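Local coordinates for protein 33 kDa chaperonin (Thermotoga maritima, PDB 1VQ0) that probably acts as a redox-regulated molecular chaperone that keeps thermally unfolding and oxidatively damaged proteins from aggregating irreversibly, at residues C243-E248 against T280-S285; R96-N101 against V274-N279; K69-L74 against V86-S91. One frame throughout, in Å; residues are numbered along the deposited sequence.

Interaction 1. Residues C243-E248 against T280-S285. With ZN (zinc ion), chain C.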
# COMPACT_ATOMS: atom_id res chain seq x y z
N CYS A 243 9.25 18.99 13.95
CA CYS A 243 10.14 18.29 13.05
C CYS A 243 11.39 17.80 13.84
O CYS A 243 11.66 18.30 14.89
CB CYS A 243 10.56 19.22 11.93
SG CYS A 243 11.30 18.37 10.55
N ASP A 244 12.10 16.80 13.32
CA ASP A 244 13.26 16.21 13.94
C ASP A 244 14.51 16.55 13.11
O ASP A 244 15.58 16.02 13.36
CB ASP A 244 13.13 14.66 14.09
CG ASP A 244 13.12 13.94 12.73
OD1 ASP A 244 13.02 14.61 11.72
OD2 ASP A 244 13.22 12.71 12.58
N CYS A 245 14.40 17.41 12.11
CA CYS A 245 15.62 17.81 11.42
C CYS A 245 16.52 18.63 12.36
O CYS A 245 16.09 19.21 13.36
CB CYS A 245 15.31 18.62 10.18
SG CYS A 245 14.67 20.28 10.49
N ASN A 246 17.80 18.61 12.02
CA ASN A 246 18.82 19.38 12.69
C ASN A 246 20.02 19.42 11.74
O ASN A 246 20.00 18.83 10.65
CB ASN A 246 19.21 18.79 14.05
CG ASN A 246 19.82 17.40 13.94
OD1 ASN A 246 20.61 17.11 13.05
ND2 ASN A 246 19.47 16.54 14.87
N ARG A 247 21.04 20.15 12.14
CA ARG A 247 22.19 20.38 11.25
C ARG A 247 23.01 19.13 11.00
O ARG A 247 23.52 18.94 9.92
CB ARG A 247 23.11 21.44 11.83
CG ARG A 247 24.13 21.91 10.83
CD ARG A 247 24.80 23.16 11.26
NE ARG A 247 25.76 23.64 10.30
CZ ARG A 247 25.49 24.46 9.31
NH1 ARG A 247 26.48 24.84 8.51
NH2 ARG A 247 24.24 24.90 9.11
N GLU A 248 23.15 18.28 12.01
CA GLU A 248 23.84 17.01 11.82
C GLU A 248 23.18 16.21 10.68
O GLU A 248 23.86 15.64 9.83
CB GLU A 248 23.87 16.23 13.12
CG GLU A 248 24.82 15.01 13.10
CD GLU A 248 24.67 14.14 14.34
OE1 GLU A 248 23.56 14.17 14.95
OE2 GLU A 248 25.65 13.44 14.72
N THR A 280 13.02 24.62 7.19
CA THR A 280 14.29 25.08 7.73
C THR A 280 15.41 24.84 6.71
O THR A 280 15.56 23.73 6.17
CB THR A 280 14.61 24.39 9.02
OG1 THR A 280 13.58 24.66 9.96
CG2 THR A 280 15.91 25.00 9.66
N ARG A 281 16.17 25.91 6.48
CA ARG A 281 17.33 25.97 5.60
C ARG A 281 18.63 25.88 6.40
O ARG A 281 18.79 26.50 7.43
CB ARG A 281 17.33 27.30 4.85
CG ARG A 281 18.44 27.44 3.78
CD ARG A 281 18.41 28.81 3.01
NE ARG A 281 17.06 29.11 2.56
CZ ARG A 281 16.50 28.62 1.43
NH1 ARG A 281 17.19 27.87 0.58
NH2 ARG A 281 15.23 28.91 1.14
N TYR A 282 19.55 25.10 5.85
CA TYR A 282 20.84 24.83 6.42
C TYR A 282 21.88 25.22 5.38
O TYR A 282 21.92 24.64 4.29
CB TYR A 282 20.93 23.32 6.75
CG TYR A 282 20.00 22.88 7.84
CD1 TYR A 282 18.71 22.47 7.57
CD2 TYR A 282 20.40 22.89 9.16
CE1 TYR A 282 17.87 22.06 8.58
CE2 TYR A 282 19.56 22.50 10.17
CZ TYR A 282 18.30 22.09 9.89
OH TYR A 282 17.48 21.70 10.91
N VAL A 283 22.72 26.19 5.73
CA VAL A 283 23.71 26.76 4.80
C VAL A 283 25.10 26.32 5.25
O VAL A 283 25.44 26.41 6.41
CB VAL A 283 23.62 28.31 4.75
CG1 VAL A 283 24.69 28.92 3.82
CG2 VAL A 283 22.24 28.78 4.31
N PHE A 284 25.89 25.88 4.28
CA PHE A 284 27.23 25.31 4.51
C PHE A 284 28.28 26.09 3.72
O PHE A 284 28.09 26.36 2.52
CB PHE A 284 27.26 23.83 4.10
CG PHE A 284 26.54 22.93 5.06
CD1 PHE A 284 25.16 22.73 4.95
CD2 PHE A 284 27.22 22.29 6.07
CE1 PHE A 284 24.49 21.93 5.84
CE2 PHE A 284 26.55 21.46 6.97
CZ PHE A 284 25.19 21.28 6.85
N SER A 285 29.38 26.44 4.37
CA SER A 285 30.41 27.25 3.72
C SER A 285 31.29 26.41 2.80
O SER A 285 31.16 25.18 2.74
CB SER A 285 31.29 27.97 4.76
OG SER A 285 32.13 27.05 5.43
ZN ZN C . 12.54 20.03 9.51
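The backbones of C245-R247 and T280-F284 run in nearly the same direction, 24° apart, and with the CA atoms of R247 and Y282 separated by 6.7 Å it is side chains that bridge them. Beside the zinc, Y282 OH sits 3.2 Å from N246 CA, and Y282 CE2 lies 3.4 Å from the backbone N of R247. C245 SG comes within 3.2 Å of Y282 OH and meets the ring at its edge, a sulfur-aromatic contact; that sulfur binds zinc with C243, C275 and C278. Farther from the zinc, R247 has CG anti to the backbone N (chi1 -168°) and its chain extended to NE; the guanidinium meets F284 tip to tip and lies flat over the ring, planes 19° apart, with R247 CZ 4.1 Å from the F284 centroid in a cation-pi contact. R247 NH1 donates to V283 O at 2.8 Å, in the guanidinium plane, and forms a salt bridge with E288, while NH2 adds a weak bond; stack and bonds restrict the group's rotation. N246 N-caps helix 247-255 through K249 N, Y282 and F284 rest on A250 of that helix, and strand 281-284 pairs with strand 271-274 before leading into helix 286-298.

Interaction 2. Residues R96-N101 against V274-N279. With ZN (zinc ion), chain C.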
# COMPACT_ATOMS: atom_id res chain seq x y z
N ARG A 96 3.64 17.26 11.38
CA ARG A 96 4.36 18.04 10.42
C ARG A 96 3.84 17.63 9.05
O ARG A 96 3.18 16.63 8.91
CB ARG A 96 5.87 17.82 10.54
CG ARG A 96 6.31 16.34 10.40
CD ARG A 96 7.83 16.19 10.41
NE ARG A 96 8.22 14.82 10.18
CZ ARG A 96 9.45 14.37 10.10
NH1 ARG A 96 10.50 15.20 10.17
NH2 ARG A 96 9.65 13.06 9.88
N GLY A 97 4.18 18.41 8.05
CA GLY A 97 3.53 18.30 6.74
C GLY A 97 4.04 19.27 5.70
O GLY A 97 4.77 20.19 6.02
N TYR A 98 3.68 19.03 4.45
CA TYR A 98 4.13 19.84 3.31
C TYR A 98 3.27 19.52 2.06
O TYR A 98 2.57 18.49 2.02
CB TYR A 98 5.61 19.61 3.01
CG TYR A 98 5.99 18.20 2.50
CD1 TYR A 98 6.34 17.20 3.38
CD2 TYR A 98 6.05 17.92 1.12
CE1 TYR A 98 6.70 15.90 2.91
CE2 TYR A 98 6.40 16.63 0.64
CZ TYR A 98 6.71 15.62 1.56
OH TYR A 98 7.11 14.36 1.14
N VAL A 99 3.31 20.42 1.08
CA VAL A 99 2.65 20.20 -0.20
C VAL A 99 3.70 20.40 -1.26
O VAL A 99 4.69 21.09 -1.02
CB VAL A 99 1.49 21.14 -0.48
CG1 VAL A 99 0.41 20.98 0.53
CG2 VAL A 99 1.93 22.61 -0.54
N ALA A 100 3.48 19.79 -2.43
CA ALA A 100 4.47 19.91 -3.51
C ALA A 100 4.50 21.33 -4.08
O ALA A 100 5.58 21.83 -4.42
CB ALA A 100 4.21 18.87 -4.60
N ASN A 101 3.33 21.99 -4.10
CA ASN A 101 3.18 23.32 -4.65
C ASN A 101 2.57 24.30 -3.66
O ASN A 101 1.38 24.54 -3.69
CB ASN A 101 2.38 23.29 -5.98
CG ASN A 101 2.19 24.72 -6.61
OD1 ASN A 101 2.87 25.69 -6.23
ND2 ASN A 101 1.26 24.84 -7.57
N VAL A 274 17.34 22.31 2.54
CA VAL A 274 16.08 22.82 3.05
C VAL A 274 15.25 21.58 3.44
O VAL A 274 15.01 20.72 2.63
CB VAL A 274 15.32 23.63 1.99
CG1 VAL A 274 13.97 24.08 2.53
CG2 VAL A 274 16.13 24.81 1.51
N CYS A 275 14.86 21.49 4.69
CA CYS A 275 14.00 20.42 5.19
C CYS A 275 12.61 20.60 4.59
O CYS A 275 11.99 21.67 4.68
CB CYS A 275 13.92 20.48 6.71
SG CYS A 275 12.69 19.33 7.33
N LYS A 276 12.14 19.54 3.94
CA LYS A 276 10.86 19.62 3.23
C LYS A 276 9.70 19.69 4.23
O LYS A 276 8.63 20.17 3.88
CB LYS A 276 10.70 18.42 2.27
CG LYS A 276 10.48 17.06 2.99
CD LYS A 276 10.52 15.84 2.04
CE LYS A 276 10.33 14.55 2.87
NZ LYS A 276 9.73 13.40 2.11
N TRP A 277 9.90 19.18 5.44
CA TRP A 277 8.82 19.15 6.43
C TRP A 277 8.53 20.48 7.15
O TRP A 277 7.37 20.81 7.48
CB TRP A 277 9.06 18.09 7.47
CG TRP A 277 9.07 16.65 7.02
CD1 TRP A 277 10.18 15.91 6.82
CD2 TRP A 277 7.96 15.76 6.77
NE1 TRP A 277 9.85 14.64 6.43
CE2 TRP A 277 8.49 14.50 6.43
CE3 TRP A 277 6.57 15.89 6.78
CZ2 TRP A 277 7.70 13.39 6.12
CZ3 TRP A 277 5.77 14.79 6.50
CH2 TRP A 277 6.34 13.55 6.14
N CYS A 278 9.58 21.25 7.41
CA CYS A 278 9.41 22.49 8.15
C CYS A 278 10.07 23.70 7.45
O CYS A 278 9.99 24.82 7.96
CB CYS A 278 9.94 22.32 9.58
SG CYS A 278 11.73 22.29 9.62
N ASN A 279 10.66 23.47 6.27
CA ASN A 279 11.24 24.54 5.48
C ASN A 279 12.40 25.27 6.22
O ASN A 279 12.71 26.40 5.93
CB ASN A 279 10.17 25.56 5.08
CG ASN A 279 10.58 26.42 3.88
OD1 ASN A 279 11.45 26.03 3.12
ND2 ASN A 279 9.93 27.54 3.70
ZN ZN C . 12.54 20.03 9.51
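W277, its CG anti to the carbonyl carbon (chi1 -64°), inserts its indole between R96 and Y98, and this sandwich is the tight part of the contact. On one face the R96 guanidinium lies nearly parallel to the indole, planes 8° apart, with R96 CZ 3.6 Å from the centroid of the W277 five-membered ring, a cation-pi stack. On the opposite face Y98 presents its edge in a T-shaped pair, planes at 83°, with Y98 CD1 3.7 Å from W277 CE3. R96 is held in turn by Q88 at NH2 and D244 at NH1, while Y241 bridges G97 N and W277 O through its hydroxyl. The solvent side is looser and belongs to K276. K276 CG stands 4.2 Å from the Y98 ring centroid in a CH-pi contact, and from there the extended chain carries K276 NZ to donate to Y98 OH at 3.0 Å. An alanine in place of W277 would probably leave the R96 guanidinium without its stacking partner and open a gap beside the Y98 edge. C275 and C278, flanking K276 and W277, bind zinc at 2.3 and 2.4 Å from their SG atoms, and C278 N makes a weak bond to C275 SG. Such a CxxC turn is consistent with a zinc knuckle, here half of the four-cysteine site of Hsp33 chaperones.

Interaction 3. Residues K69-L74 against V86-S91. With EDO (1,2-ethanediol), chain F.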
# COMPACT_ATOMS: atom_id res chain seq x y z
N LYS A 69 5.41 5.13 19.85
CA LYS A 69 6.48 5.49 18.89
C LYS A 69 6.06 5.35 17.43
O LYS A 69 6.91 5.31 16.54
CB LYS A 69 7.77 4.72 19.16
CG LYS A 69 8.43 5.08 20.54
CD LYS A 69 9.51 4.10 20.91
CE LYS A 69 10.04 4.43 22.33
NZ LYS A 69 11.16 3.56 22.78
N GLU A 70 4.77 5.32 17.14
CA GLU A 70 4.37 5.32 15.73
C GLU A 70 4.50 6.68 15.06
O GLU A 70 4.16 7.71 15.66
CB GLU A 70 2.94 4.81 15.60
CG GLU A 70 2.44 4.80 14.14
CD GLU A 70 1.10 4.10 14.00
OE1 GLU A 70 0.64 3.54 14.98
OE2 GLU A 70 0.49 4.16 12.92
N ARG A 71 4.98 6.70 13.83
CA ARG A 71 4.67 7.79 12.90
C ARG A 71 3.64 7.32 11.86
O ARG A 71 3.85 6.32 11.19
CB ARG A 71 5.91 8.28 12.14
CG ARG A 71 6.97 8.84 12.99
CD ARG A 71 8.24 9.08 12.26
NE ARG A 71 9.18 9.74 13.16
CZ ARG A 71 10.34 10.25 12.79
NH1 ARG A 71 10.71 10.13 11.52
NH2 ARG A 71 11.13 10.85 13.68
N TRP A 72 2.57 8.10 11.72
CA TRP A 72 1.45 7.85 10.85
C TRP A 72 1.46 8.93 9.81
O TRP A 72 1.40 10.08 10.16
CB TRP A 72 0.21 7.93 11.68
CG TRP A 72 -1.03 7.51 11.07
CD1 TRP A 72 -1.63 6.28 11.23
CD2 TRP A 72 -1.88 8.28 10.21
NE1 TRP A 72 -2.82 6.26 10.52
CE2 TRP A 72 -2.98 7.47 9.89
CE3 TRP A 72 -1.86 9.61 9.74
CZ2 TRP A 72 -4.05 7.95 9.11
CZ3 TRP A 72 -2.87 10.05 8.95
CH2 TRP A 72 -3.98 9.24 8.67
N THR A 73 1.56 8.56 8.51
CA THR A 73 1.67 9.55 7.43
C THR A 73 0.53 9.40 6.41
O THR A 73 0.33 8.32 5.80
CB THR A 73 2.99 9.40 6.69
OG1 THR A 73 4.09 9.45 7.60
CG2 THR A 73 3.22 10.53 5.67
N LEU A 74 -0.17 10.51 6.17
CA LEU A 74 -1.14 10.63 5.05
C LEU A 74 -0.44 11.25 3.87
O LEU A 74 0.04 12.34 3.94
CB LEU A 74 -2.25 11.54 5.46
CG LEU A 74 -3.33 12.03 4.53
CD1 LEU A 74 -4.02 10.70 4.13
CD2 LEU A 74 -4.24 12.90 5.35
N VAL A 86 1.13 15.84 2.03
CA VAL A 86 1.70 14.88 2.98
C VAL A 86 1.57 15.42 4.42
O VAL A 86 1.97 16.54 4.74
CB VAL A 86 3.21 14.62 2.67
CG1 VAL A 86 3.80 13.62 3.61
CG2 VAL A 86 3.39 14.10 1.30
N ALA A 87 0.92 14.65 5.28
CA ALA A 87 0.82 15.04 6.67
C ALA A 87 1.15 13.89 7.55
O ALA A 87 0.55 12.83 7.40
CB ALA A 87 -0.54 15.60 6.98
N GLN A 88 2.12 14.11 8.45
CA GLN A 88 2.53 13.10 9.42
C GLN A 88 2.17 13.51 10.85
O GLN A 88 2.35 14.64 11.21
CB GLN A 88 4.00 12.91 9.32
CG GLN A 88 4.55 11.79 10.17
CD GLN A 88 5.98 11.55 9.85
OE1 GLN A 88 6.87 12.13 10.47
NE2 GLN A 88 6.23 10.67 8.90
N SER A 89 1.63 12.57 11.61
CA SER A 89 1.43 12.67 13.05
C SER A 89 2.15 11.54 13.83
O SER A 89 2.56 10.53 13.26
CB SER A 89 -0.05 12.61 13.38
OG SER A 89 -0.58 11.34 13.04
N THR A 90 2.32 11.75 15.13
CA THR A 90 3.05 10.84 15.98
C THR A 90 2.29 10.48 17.25
O THR A 90 1.34 11.15 17.65
CB THR A 90 4.39 11.44 16.41
OG1 THR A 90 4.15 12.52 17.30
CG2 THR A 90 5.09 12.08 15.24
N SER A 91 2.79 9.44 17.91
CA SER A 91 2.23 9.04 19.18
C SER A 91 2.44 10.13 20.28
O SER A 91 1.69 10.16 21.24
CB SER A 91 2.79 7.70 19.61
OG SER A 91 4.18 7.71 19.57
C1 EDO F . -4.42 4.47 12.62
O1 EDO F . -4.61 4.02 11.29
C2 EDO F . -4.95 3.58 13.74
O2 EDO F . -6.35 3.23 13.64
O HOH W 1 9.38 9.90 8.75
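T73 and Q88 face each other as a non-hydrogen-bonded pair, CA atoms 4.2 Å apart, where strands 71-74 and 86-90 run antiparallel at 161°. The hydrogen-bonded pairs are W72 with S89 and L74 with A87; W72 N gives S89 O a bond of 2.9 Å, returned by S89 N to W72 O. Q88 threads its face of the sheet from CB to amide. Q88 CB lies 3.9 Å from both T73 OG1 and W72 O. Q88 CG, anti to the backbone N (chi1 -174°), closes to 3.5 Å from T73 OG1, and Q88 CD is 4.0 Å from R71 CB. At the tip the amide divides its work. Q88 NE2 donates to T73 OG1 at 2.8 Å, an almost straight bond at 178° with the acceptor in the amide plane, and shares a water with R71 NH1; Q88 OE1 lies 3.8 Å from R71 CD and accepts from R96 NH2. With both ends engaged, the amide is probably held against flipping. At the strand ends, S91 N bonds to E70 O, and K69 N makes only a weak bond to S91 OG. The pairing is a beta hairpin within the large mixed sheet. Strand 123-130 lies beyond 71-78 and strand 94-99 beyond 84-90; helix 46-62 packs over the face of W72 and A87, where A59 O takes up S89 OG, while on the other face R71 reaches D244.

Interaction 3 is the buried one, a regular ladder inside the large sheet; interaction 2 is partly buried and joins strand 94-99 of the same sheet to a zinc-binding turn; interaction 1 lies at the surface. The chemistry changes accordingly, from backbone hydrogen bonds to an arginine-tryptophan-tyrosine sandwich and then to an arginine-phenylalanine stack beside a tyrosine. Interactions 1 and 2 share one zinc, each giving two of its four cysteines. Interactions 2 and 3 draw on neighbouring strands of one sheet, 94-99 and 84-90, and W277 packs on V86 and Q88. D244, from the 243-248 segment of interaction 1, forms salt bridges with R96 of interaction 2 and R71 of interaction 3.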